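Side-chain contacts in fusarinine C esterase sidJ (Aspergillus fumigatus, PDB 6GUP), which hydrolyses the ester bonds of the fungal siderophore fusarinine C, giving three fusarinine molecules and releasing iron, but does not cleave triacetylfusarinine C: residues 121-126 and 325-330; 159-164 and 346-351; 280-285 and 300-305. All blocks are in the same frame, centred on the assembly; numbering follows the deposited sequence.

Interaction 1 of 3, residues 121-126 and 325-330; sequences GHSTGS and ASHALS
S123 and H327 meet through a single polar pair, S123 OG to H327 NE2 at 3.0 Å, a hydrogen bond in which either atom could be the donor. The turn has the sequence and shape of the nucleophile elbow of alpha/beta-hydrolases: G121, S123 and G125 spell GxSxG, a type II' turn runs from H122 to G125, and S123 has phi/psi of 55°/-123°. S123 and H327, with D286, have the geometry of a Ser-His-Asp triad, so S123 is probably the nucleophile.

The hydroxyl lies in the plane of the H327 imidazole, at its edge, and the ring therefore presents NE2 rather than a face. H327 reaches this position with CG anti to its backbone N (chi1 -176°), which carries the ring across from the loop after strand 320-322. D286 OD2 holds ND1 on the far side of the ring, fixing its rotation. The turn itself is tied by G125 N to H122 O at 2.9 Å.

The H122 ring is engaged differently. S123 CB stands 4.0 Å above one of its faces, offset toward the rim. H122 ND1 is hydrogen-bonded to Q163 OE1, and Q163 NE2 binds H327 O, so one amide links both histidines. At the ring's edge, near its plane, H122 CE1 lies 4.3 Å from A328 CA.

Interaction 2 of 3, residues 159-164 and 346-351; sequences GAIMQA and LGYLSA
I161 and Y348 make the apolar part of this interface. I161 CG1 sits over one face of the phenol ring in a CH-pi arrangement, 4.2 Å from the centroid of the Y348 ring and 18° off its normal. The terminal methyl follows along the same flank, with I161 CD1 at 3.8 Å from Y348 CD1. The two side chains run past each other in opposite directions, and the extended I161 chain (chi2 165°) carries CD1 along the ring toward the helix.

These contacts lay helix 335-353 against the central sheet of the alpha/beta-hydrolase fold: the axes of strand 159-163 and of the helical segment 346-351 come within 10.5 Å and run nearly antiparallel, at 169°. Y348 and I161 both also touch V118 on the neighbouring strand 117-122.

The polar end of Y348 lies against strand backbone. Its hydroxyl is hydrogen-bonded to K277 O, which satisfies this buried group. Y348 OH also comes within 3.0 Å of A160 N. Backbone close approach completes the contact: G159 lacks a side chain, and its CA lies at the edge of the tyrosine ring, 3.1 Å from Y348 OH.

Interaction 3 of 3, residues 280-285 and 300-305; sequences VLFSGA and SRWRNA
F282 and W302 form the tight part of this contact, with F282 CZ only 3.4 Å from W302 CZ3. Two atoms of the indole's six-membered ring, CZ3 and CH2, do the touching: both approach the outer end of the phenyl ring, W302 CH2 lying 3.5 Å from F282 CZ. The rings meet obliquely, with their planes at 62° and the centroids of the F282 ring and the six-membered ring of W302 5.2 Å apart.

V280 approaches the same corner of the indole from another direction. Its CG1 lies in the plane of the ring at the edge, 3.9 Å from W302 CZ3, and the two side chains cross at about a right angle. V280 CG1 is anti to the backbone N (chi1 178°), the setting that brings this methyl to the indole. CZ3 is thus shared by V280 and F282.

Strand 278-283 and helix 295-307 are the first two elements of a beta-alpha-beta unit completed by strand 320-322, so W302 bridges from the helix to the sheet inside one unit of the alpha/beta-hydrolase fold. F265 stacks on W302 and F252 meets it at an inclined angle, extending the aromatic cluster beyond the pair.

The solvent side of helix 295-307 is looser: R303 and N304 are exposed and make no contact with segment 280-285. Neighbouring R301 is only partly exposed; it packs on L261, and its NH2 is hydrogen-bonded to L256 O and in a long, weak ion pair with D258. At the end of the strand segment A285, also exposed, lies far from the helix.

The three contacts share one sheet, and their centres are each about 14 Å apart. Interaction 1 holds the probable catalytic site; strand 159-163 of interaction 2 meets it directly, with G121 O 2.8 Å from Q163 N. Interaction 3 borders interaction 2 on the next strand, where L281 N lies 2.9 Å from M162 O. It also reaches back to segment 325-330: S283 OG is 2.7 Å from S326 O, and A285 N is 2.7 Å from A325 O. Strand ends from interactions 2 and 3 thus flank the probable triad, while the Y348 and W302 contacts join helices to the sheet.

Interaction 1 of 3, residues 121-126 and 325-330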
ATOM      1  N   GLY A 121      -0.721  17.441  -4.667  1.00 30.61           N
ATOM      2  CA  GLY A 121      -1.114  16.860  -3.384  1.00 31.58           C
ATOM      3  C   GLY A 121      -2.621  16.908  -3.215  1.00 34.65           C
ATOM      4  O   GLY A 121      -3.255  17.919  -3.531  1.00 34.23           O
ATOM      5  N   HIS A 122      -3.188  15.809  -2.718  1.00 38.45           N
ATOM      6  CA  HIS A 122      -4.624  15.686  -2.472  1.00 43.35           C
ATOM      7  C   HIS A 122      -4.834  15.407  -0.992  1.00 41.45           C
ATOM      8  O   HIS A 122      -4.218  14.491  -0.442  1.00 39.12           O
ATOM      9  CB  HIS A 122      -5.203  14.562  -3.338  1.00 52.53           C
ATOM     10  CG  HIS A 122      -6.499  13.997  -2.839  1.00 60.52           C
ATOM     11  ND1 HIS A 122      -7.720  14.573  -3.116  1.00 66.01           N
ATOM     12  CD2 HIS A 122      -6.763  12.894  -2.098  1.00 65.77           C
ATOM     13  CE1 HIS A 122      -8.679  13.857  -2.556  1.00 70.72           C
ATOM     14  NE2 HIS A 122      -8.125  12.834  -1.933  1.00 69.62           N
ATOM     15  N   SER A 123      -5.702  16.202  -0.363  1.00 41.87           N
ATOM     16  CA  SER A 123      -5.980  16.112   1.072  1.00 42.85           C
ATOM     17  C   SER A 123      -4.671  16.245   1.879  1.00 41.22           C
ATOM     18  O   SER A 123      -3.952  17.231   1.703  1.00 41.35           O
ATOM     19  CB  SER A 123      -6.776  14.837   1.389  1.00 44.12           C
ATOM     20  OG  SER A 123      -7.075  14.751   2.771  1.00 44.77           O
ATOM     21  N   THR A 124      -4.346  15.262   2.723  1.00 39.83           N
ATOM     22  CA  THR A 124      -3.112  15.290   3.518  1.00 39.24           C
ATOM     23  C   THR A 124      -1.833  15.029   2.703  1.00 36.52           C
ATOM     24  O   THR A 124      -0.731  15.203   3.223  1.00 37.58           O
ATOM     25  CB  THR A 124      -3.179  14.289   4.689  1.00 41.65           C
ATOM     26  OG1 THR A 124      -3.463  12.978   4.188  1.00 40.36           O
ATOM     27  CG2 THR A 124      -4.263  14.700   5.678  1.00 44.39           C
ATOM     28  N   GLY A 125      -1.974  14.615   1.442  1.00 33.45           N
ATOM     29  CA  GLY A 125      -0.857  14.593   0.495  1.00 31.69           C
ATOM     30  C   GLY A 125      -0.277  15.971   0.198  1.00 31.37           C
ATOM     31  O   GLY A 125       0.872  16.079  -0.225  1.00 31.34           O
ATOM     32  N   SER A 126      -1.079  17.020   0.405  1.00 31.94           N
ATOM     33  CA  SER A 126      -0.609  18.410   0.325  1.00 32.46           C
ATOM     34  C   SER A 126       0.483  18.754   1.344  1.00 31.18           C
ATOM     35  O   SER A 126       1.314  19.627   1.080  1.00 30.16           O
ATOM     36  CB  SER A 126      -1.781  19.378   0.498  1.00 33.38           C
ATOM     37  OG  SER A 126      -2.754  19.185  -0.514  1.00 34.41           O
ATOM     38  N   ALA A 325     -17.739  22.687  -3.944  1.00 44.57           N
ATOM     39  CA  ALA A 325     -16.929  21.470  -3.902  1.00 43.57           C
ATOM     40  C   ALA A 325     -16.835  20.960  -2.472  1.00 42.34           C
ATOM     41  O   ALA A 325     -16.684  21.751  -1.544  1.00 42.76           O
ATOM     42  CB  ALA A 325     -15.535  21.725  -4.454  1.00 44.86           C
ATOM     43  N   SER A 326     -16.922  19.644  -2.304  1.00 41.64           N
ATOM     44  CA  SER A 326     -16.696  19.000  -1.013  1.00 42.54           C
ATOM     45  C   SER A 326     -15.201  18.708  -0.911  1.00 41.66           C
ATOM     46  O   SER A 326     -14.449  18.995  -1.846  1.00 39.71           O
ATOM     47  CB  SER A 326     -17.521  17.714  -0.892  1.00 44.27           C
ATOM     48  OG  SER A 326     -17.069  16.718  -1.791  1.00 43.39           O
ATOM     49  N   HIS A 327     -14.775  18.142   0.217  1.00 41.89           N
ATOM     50  CA  HIS A 327     -13.352  17.880   0.469  1.00 42.62           C
ATOM     51  C   HIS A 327     -12.711  17.000  -0.607  1.00 44.64           C
ATOM     52  O   HIS A 327     -11.688  17.370  -1.186  1.00 44.29           O
ATOM     53  CB  HIS A 327     -13.159  17.229   1.842  1.00 43.94           C
ATOM     54  CG  HIS A 327     -11.723  17.020   2.208  1.00 45.71           C
ATOM     55  ND1 HIS A 327     -10.890  18.056   2.574  1.00 45.23           N
ATOM     56  CD2 HIS A 327     -10.967  15.898   2.247  1.00 47.22           C
ATOM     57  CE1 HIS A 327      -9.686  17.579   2.831  1.00 45.46           C
ATOM     58  NE2 HIS A 327      -9.705  16.272   2.641  1.00 46.46           N
ATOM     59  N   ALA A 328     -13.327  15.847  -0.860  1.00 47.11           N
ATOM     60  CA  ALA A 328     -12.834  14.880  -1.846  1.00 47.75           C
ATOM     61  C   ALA A 328     -13.629  14.868  -3.160  1.00 48.37           C
ATOM     62  O   ALA A 328     -13.253  14.151  -4.086  1.00 49.10           O
ATOM     63  CB  ALA A 328     -12.814  13.487  -1.233  1.00 48.12           C
ATOM     64  N   LEU A 329     -14.710  15.652  -3.245  1.00 47.01           N
ATOM     65  CA  LEU A 329     -15.552  15.734  -4.450  1.00 45.95           C
ATOM     66  C   LEU A 329     -16.093  14.349  -4.866  1.00 50.70           C
ATOM     67  O   LEU A 329     -16.172  14.026  -6.054  1.00 51.07           O
ATOM     68  CB  LEU A 329     -14.793  16.416  -5.607  1.00 41.59           C
ATOM     69  CG  LEU A 329     -14.274  17.848  -5.380  1.00 37.82           C
ATOM     70  CD1 LEU A 329     -12.961  17.888  -4.605  1.00 35.87           C
ATOM     71  CD2 LEU A 329     -14.102  18.567  -6.713  1.00 36.56           C
ATOM     72  N   SER A 330     -16.479  13.552  -3.868  1.00 59.30           N
ATOM     73  CA  SER A 330     -16.804  12.129  -4.059  1.00 68.79           C
ATOM     74  C   SER A 330     -18.204  11.855  -4.609  1.00 78.28           C
ATOM     75  O   SER A 330     -18.406  10.866  -5.316  1.00 80.16           O
ATOM     76  CB  SER A 330     -16.658  11.372  -2.734  1.00 69.69           C
ATOM     77  OG  SER A 330     -15.417  11.649  -2.110  1.00 69.20           O
TER

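Interaction 2 of 3, residues 159-164 and 346-351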
ATOM      1  N   GLY A 159       6.164  22.704 -11.308  1.00 33.75           N
ATOM      2  CA  GLY A 159       4.889  23.144 -10.755  1.00 33.00           C
ATOM      3  C   GLY A 159       4.534  22.409  -9.478  1.00 31.97           C
ATOM      4  O   GLY A 159       5.087  21.344  -9.189  1.00 30.69           O
ATOM      5  N   ALA A 160       3.613  22.988  -8.711  1.00 30.77           N
ATOM      6  CA  ALA A 160       3.119  22.371  -7.484  1.00 32.06           C
ATOM      7  C   ALA A 160       1.655  22.738  -7.254  1.00 32.05           C
ATOM      8  O   ALA A 160       1.290  23.911  -7.319  1.00 31.49           O
ATOM      9  CB  ALA A 160       3.967  22.798  -6.297  1.00 31.94           C
ATOM     10  N   ILE A 161       0.825  21.726  -7.004  1.00 31.40           N
ATOM     11  CA  ILE A 161      -0.605  21.917  -6.754  1.00 30.93           C
ATOM     12  C   ILE A 161      -0.955  21.282  -5.406  1.00 30.26           C
ATOM     13  O   ILE A 161      -0.476  20.193  -5.087  1.00 29.40           O
ATOM     14  CB  ILE A 161      -1.479  21.300  -7.877  1.00 31.76           C
ATOM     15  CG1 ILE A 161      -1.108  21.890  -9.247  1.00 31.93           C
ATOM     16  CG2 ILE A 161      -2.964  21.539  -7.604  1.00 31.41           C
ATOM     17  CD1 ILE A 161      -1.634  21.101 -10.428  1.00 32.16           C
ATOM     18  N   MET A 162      -1.784  21.972  -4.622  1.00 29.97           N
ATOM     19  CA  MET A 162      -2.320  21.436  -3.370  1.00 30.98           C
ATOM     20  C   MET A 162      -3.842  21.528  -3.404  1.00 30.44           C
ATOM     21  O   MET A 162      -4.401  22.624  -3.434  1.00 30.57           O
ATOM     22  CB  MET A 162      -1.769  22.204  -2.165  1.00 32.28           C
ATOM     23  CG  MET A 162      -0.252  22.207  -2.074  1.00 34.01           C
ATOM     24  SD  MET A 162       0.376  22.586  -0.422  1.00 38.21           S
ATOM     25  CE  MET A 162       0.009  24.330  -0.285  1.00 37.18           C
ATOM     26  N   GLN A 163      -4.502  20.372  -3.413  1.00 30.05           N
ATOM     27  CA  GLN A 163      -5.960  20.294  -3.484  1.00 31.61           C
ATOM     28  C   GLN A 163      -6.522  19.989  -2.099  1.00 32.98           C
ATOM     29  O   GLN A 163      -6.198  18.956  -1.510  1.00 34.25           O
ATOM     30  CB  GLN A 163      -6.373  19.215  -4.487  1.00 32.27           C
ATOM     31  CG  GLN A 163      -7.868  19.156  -4.783  1.00 34.27           C
ATOM     32  CD  GLN A 163      -8.655  18.292  -3.809  1.00 36.28           C
ATOM     33  OE1 GLN A 163      -8.219  17.207  -3.429  1.00 38.96           O
ATOM     34  NE2 GLN A 163      -9.826  18.769  -3.408  1.00 36.35           N
ATOM     35  N   ALA A 164      -7.364  20.894  -1.597  1.00 33.79           N
ATOM     36  CA  ALA A 164      -7.951  20.797  -0.258  1.00 34.42           C
ATOM     37  C   ALA A 164      -6.918  20.550   0.862  1.00 34.03           C
ATOM     38  O   ALA A 164      -7.041  19.577   1.615  1.00 34.46           O
ATOM     39  CB  ALA A 164      -9.044  19.731  -0.241  1.00 35.87           C
ATOM     40  N   LEU A 346      -5.993  21.252 -15.898  1.00 38.69           N
ATOM     41  CA  LEU A 346      -5.599  21.306 -17.319  1.00 40.66           C
ATOM     42  C   LEU A 346      -5.161  22.707 -17.764  1.00 39.18           C
ATOM     43  O   LEU A 346      -4.215  22.839 -18.542  1.00 38.65           O
ATOM     44  CB  LEU A 346      -6.714  20.780 -18.239  1.00 44.54           C
ATOM     45  CG  LEU A 346      -6.656  19.282 -18.558  1.00 49.72           C
ATOM     46  CD1 LEU A 346      -6.888  18.421 -17.325  1.00 50.92           C
ATOM     47  CD2 LEU A 346      -7.666  18.936 -19.642  1.00 53.58           C
ATOM     48  N   GLY A 347      -5.848  23.736 -17.265  1.00 38.34           N
ATOM     49  CA  GLY A 347      -5.477  25.132 -17.525  1.00 37.45           C
ATOM     50  C   GLY A 347      -4.134  25.517 -16.927  1.00 36.77           C
ATOM     51  O   GLY A 347      -3.351  26.229 -17.557  1.00 36.65           O
ATOM     52  N   TYR A 348      -3.879  25.048 -15.704  1.00 35.75           N
ATOM     53  CA  TYR A 348      -2.578  25.208 -15.046  1.00 34.42           C
ATOM     54  C   TYR A 348      -1.461  24.526 -15.845  1.00 33.51           C
ATOM     55  O   TYR A 348      -0.407  25.121 -16.084  1.00 33.30           O
ATOM     56  CB  TYR A 348      -2.636  24.637 -13.620  1.00 34.12           C
ATOM     57  CG  TYR A 348      -1.323  24.663 -12.870  1.00 34.18           C
ATOM     58  CD1 TYR A 348      -0.419  23.601 -12.960  1.00 34.09           C
ATOM     59  CD2 TYR A 348      -0.986  25.746 -12.064  1.00 34.10           C
ATOM     60  CE1 TYR A 348       0.785  23.625 -12.275  1.00 33.22           C
ATOM     61  CE2 TYR A 348       0.216  25.779 -11.372  1.00 33.63           C
ATOM     62  CZ  TYR A 348       1.096  24.716 -11.482  1.00 33.32           C
ATOM     63  OH  TYR A 348       2.284  24.740 -10.803  1.00 33.18           O
ATOM     64  N   LEU A 349      -1.702  23.278 -16.244  1.00 33.89           N
ATOM     65  CA  LEU A 349      -0.735  22.501 -17.029  1.00 36.42           C
ATOM     66  C   LEU A 349      -0.513  23.058 -18.445  1.00 39.29           C
ATOM     67  O   LEU A 349       0.603  22.986 -18.965  1.00 39.94           O
ATOM     68  CB  LEU A 349      -1.161  21.027 -17.105  1.00 37.21           C
ATOM     69  CG  LEU A 349      -1.173  20.218 -15.798  1.00 36.64           C
ATOM     70  CD1 LEU A 349      -1.763  18.839 -16.051  1.00 36.46           C
ATOM     71  CD2 LEU A 349       0.212  20.092 -15.180  1.00 35.52           C
ATOM     72  N   SER A 350      -1.565  23.609 -19.055  1.00 42.43           N
ATOM     73  CA  SER A 350      -1.466  24.243 -20.381  1.00 45.29           C
ATOM     74  C   SER A 350      -0.590  25.497 -20.365  1.00 46.72           C
ATOM     75  O   SER A 350       0.237  25.691 -21.259  1.00 48.51           O
ATOM     76  CB  SER A 350      -2.853  24.608 -20.918  1.00 47.52           C
ATOM     77  OG  SER A 350      -3.658  23.456 -21.090  1.00 51.27           O
ATOM     78  N   ALA A 351      -0.786  26.341 -19.351  1.00 48.84           N
ATOM     79  CA  ALA A 351       0.025  27.552 -19.153  1.00 51.34           C
ATOM     80  C   ALA A 351       1.506  27.240 -18.935  1.00 52.55           C
ATOM     81  O   ALA A 351       2.375  28.027 -19.322  1.00 52.48           O
ATOM     82  CB  ALA A 351      -0.512  28.357 -17.977  1.00 53.27           C
TER

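Interaction 3 of 3, residues 280-285 and 300-305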
ATOM      1  N   VAL A 280      -3.096  26.551  -5.099  1.00 31.84           N
ATOM      2  CA  VAL A 280      -3.916  25.944  -4.050  1.00 32.83           C
ATOM      3  C   VAL A 280      -5.382  25.958  -4.492  1.00 32.94           C
ATOM      4  O   VAL A 280      -5.908  27.003  -4.872  1.00 31.41           O
ATOM      5  CB  VAL A 280      -3.753  26.689  -2.708  1.00 33.92           C
ATOM      6  CG1 VAL A 280      -4.640  26.082  -1.626  1.00 33.31           C
ATOM      7  CG2 VAL A 280      -2.296  26.657  -2.265  1.00 34.07           C
ATOM      8  N   LEU A 281      -6.025  24.792  -4.438  1.00 33.50           N
ATOM      9  CA  LEU A 281      -7.437  24.645  -4.790  1.00 34.90           C
ATOM     10  C   LEU A 281      -8.244  24.239  -3.560  1.00 35.31           C
ATOM     11  O   LEU A 281      -8.318  23.055  -3.219  1.00 35.79           O
ATOM     12  CB  LEU A 281      -7.607  23.604  -5.902  1.00 35.18           C
ATOM     13  CG  LEU A 281      -6.907  23.874  -7.235  1.00 34.40           C
ATOM     14  CD1 LEU A 281      -7.094  22.688  -8.168  1.00 35.41           C
ATOM     15  CD2 LEU A 281      -7.415  25.149  -7.891  1.00 33.72           C
ATOM     16  N   PHE A 282      -8.829  25.229  -2.889  1.00 36.14           N
ATOM     17  CA  PHE A 282      -9.743  24.967  -1.774  1.00 39.30           C
ATOM     18  C   PHE A 282     -11.091  24.476  -2.276  1.00 39.28           C
ATOM     19  O   PHE A 282     -11.494  24.772  -3.401  1.00 38.61           O
ATOM     20  CB  PHE A 282      -9.988  26.222  -0.915  1.00 43.08           C
ATOM     21  CG  PHE A 282      -8.995  26.443   0.203  1.00 48.05           C
ATOM     22  CD1 PHE A 282      -8.142  25.436   0.679  1.00 50.66           C
ATOM     23  CD2 PHE A 282      -8.959  27.683   0.832  1.00 51.70           C
ATOM     24  CE1 PHE A 282      -7.263  25.686   1.720  1.00 53.89           C
ATOM     25  CE2 PHE A 282      -8.082  27.931   1.876  1.00 54.30           C
ATOM     26  CZ  PHE A 282      -7.233  26.934   2.319  1.00 55.73           C
ATOM     27  N   SER A 283     -11.785  23.747  -1.409  1.00 39.86           N
ATOM     28  CA  SER A 283     -13.141  23.289  -1.671  1.00 41.36           C
ATOM     29  C   SER A 283     -14.110  24.226  -0.946  1.00 42.91           C
ATOM     30  O   SER A 283     -14.005  24.415   0.266  1.00 41.87           O
ATOM     31  CB  SER A 283     -13.300  21.841  -1.210  1.00 39.82           C
ATOM     32  OG  SER A 283     -12.603  20.963  -2.075  1.00 39.05           O
ATOM     33  N   GLY A 284     -15.029  24.831  -1.700  1.00 44.02           N
ATOM     34  CA  GLY A 284     -15.956  25.834  -1.165  1.00 45.60           C
ATOM     35  C   GLY A 284     -16.952  25.321  -0.144  1.00 46.14           C
ATOM     36  O   GLY A 284     -17.326  26.050   0.779  1.00 47.32           O
ATOM     37  N   ALA A 285     -17.379  24.071  -0.311  1.00 45.84           N
ATOM     38  CA  ALA A 285     -18.258  23.398   0.643  1.00 47.91           C
ATOM     39  C   ALA A 285     -17.506  22.291   1.388  1.00 46.85           C
ATOM     40  O   ALA A 285     -18.065  21.221   1.647  1.00 45.70           O
ATOM     41  CB  ALA A 285     -19.466  22.828  -0.089  1.00 50.15           C
ATOM     42  N   SER A 300      -5.076  34.271   1.273  1.00 37.76           N
ATOM     43  CA  SER A 300      -4.307  35.517   1.143  1.00 38.78           C
ATOM     44  C   SER A 300      -3.086  35.541   2.063  1.00 36.74           C
ATOM     45  O   SER A 300      -2.030  36.046   1.681  1.00 35.75           O
ATOM     46  CB  SER A 300      -5.192  36.741   1.409  1.00 42.31           C
ATOM     47  OG  SER A 300      -5.785  36.681   2.694  1.00 44.44           O
ATOM     48  N   ARG A 301      -3.234  34.992   3.269  1.00 34.53           N
ATOM     49  CA  ARG A 301      -2.111  34.859   4.203  1.00 34.21           C
ATOM     50  C   ARG A 301      -1.056  33.860   3.709  1.00 33.17           C
ATOM     51  O   ARG A 301       0.142  34.090   3.886  1.00 32.46           O
ATOM     52  CB  ARG A 301      -2.608  34.483   5.602  1.00 34.64           C
ATOM     53  CG  ARG A 301      -3.393  35.603   6.271  1.00 37.47           C
ATOM     54  CD  ARG A 301      -3.828  35.229   7.675  1.00 40.30           C
ATOM     55  NE  ARG A 301      -2.674  35.191   8.575  1.00 41.05           N
ATOM     56  CZ  ARG A 301      -2.303  34.171   9.356  1.00 43.36           C
ATOM     57  NH1 ARG A 301      -2.998  33.031   9.426  1.00 44.38           N
ATOM     58  NH2 ARG A 301      -1.211  34.307  10.107  1.00 44.87           N
ATOM     59  N   TRP A 302      -1.499  32.766   3.086  1.00 32.09           N
ATOM     60  CA  TRP A 302      -0.576  31.827   2.433  1.00 31.81           C
ATOM     61  C   TRP A 302       0.096  32.464   1.215  1.00 31.87           C
ATOM     62  O   TRP A 302       1.296  32.279   1.008  1.00 31.72           O
ATOM     63  CB  TRP A 302      -1.282  30.532   2.012  1.00 32.33           C
ATOM     64  CG  TRP A 302      -1.767  29.669   3.149  1.00 33.90           C
ATOM     65  CD1 TRP A 302      -1.522  29.835   4.487  1.00 34.69           C
ATOM     66  CD2 TRP A 302      -2.554  28.479   3.033  1.00 34.44           C
ATOM     67  NE1 TRP A 302      -2.127  28.834   5.208  1.00 35.63           N
ATOM     68  CE2 TRP A 302      -2.765  27.986   4.341  1.00 34.78           C
ATOM     69  CE3 TRP A 302      -3.112  27.785   1.950  1.00 35.06           C
ATOM     70  CZ2 TRP A 302      -3.510  26.830   4.595  1.00 34.22           C
ATOM     71  CZ3 TRP A 302      -3.853  26.634   2.205  1.00 35.18           C
ATOM     72  CH2 TRP A 302      -4.043  26.168   3.519  1.00 34.52           C
ATOM     73  N   ARG A 303      -0.677  33.207   0.420  1.00 31.87           N
ATOM     74  CA  ARG A 303      -0.132  33.948  -0.724  1.00 32.72           C
ATOM     75  C   ARG A 303       0.956  34.926  -0.287  1.00 32.75           C
ATOM     76  O   ARG A 303       2.056  34.923  -0.843  1.00 31.91           O
ATOM     77  CB  ARG A 303      -1.238  34.701  -1.482  1.00 34.01           C
ATOM     78  CG  ARG A 303      -0.706  35.633  -2.565  1.00 35.97           C
ATOM     79  CD  ARG A 303      -1.781  36.160  -3.498  1.00 39.46           C
ATOM     80  NE  ARG A 303      -1.179  36.975  -4.556  1.00 45.06           N
ATOM     81  CZ  ARG A 303      -1.809  37.436  -5.638  1.00 49.55           C
ATOM     82  NH1 ARG A 303      -3.099  37.176  -5.854  1.00 50.45           N
ATOM     83  NH2 ARG A 303      -1.135  38.168  -6.524  1.00 51.26           N
ATOM     84  N   ASN A 304       0.637  35.753   0.706  1.00 34.14           N
ATOM     85  CA  ASN A 304       1.567  36.770   1.210  1.00 36.34           C
ATOM     86  C   ASN A 304       2.811  36.169   1.876  1.00 35.97           C
ATOM     87  O   ASN A 304       3.900  36.738   1.775  1.00 36.25           O
ATOM     88  CB  ASN A 304       0.854  37.729   2.175  1.00 41.07           C
ATOM     89  CG  ASN A 304      -0.138  38.644   1.470  1.00 45.16           C
ATOM     90  OD1 ASN A 304       0.134  39.164   0.386  1.00 45.94           O
ATOM     91  ND2 ASN A 304      -1.294  38.854   2.093  1.00 47.56           N
ATOM     92  N   ALA A 305       2.645  35.029   2.549  1.00 35.55           N
ATOM     93  CA  ALA A 305       3.784  34.272   3.083  1.00 35.75           C
ATOM     94  C   ALA A 305       4.641  33.693   1.955  1.00 35.71           C
ATOM     95  O   ALA A 305       5.866  33.822   1.979  1.00 35.20           O
ATOM     96  CB  ALA A 305       3.305  33.162   4.007  1.00 34.70           C
TER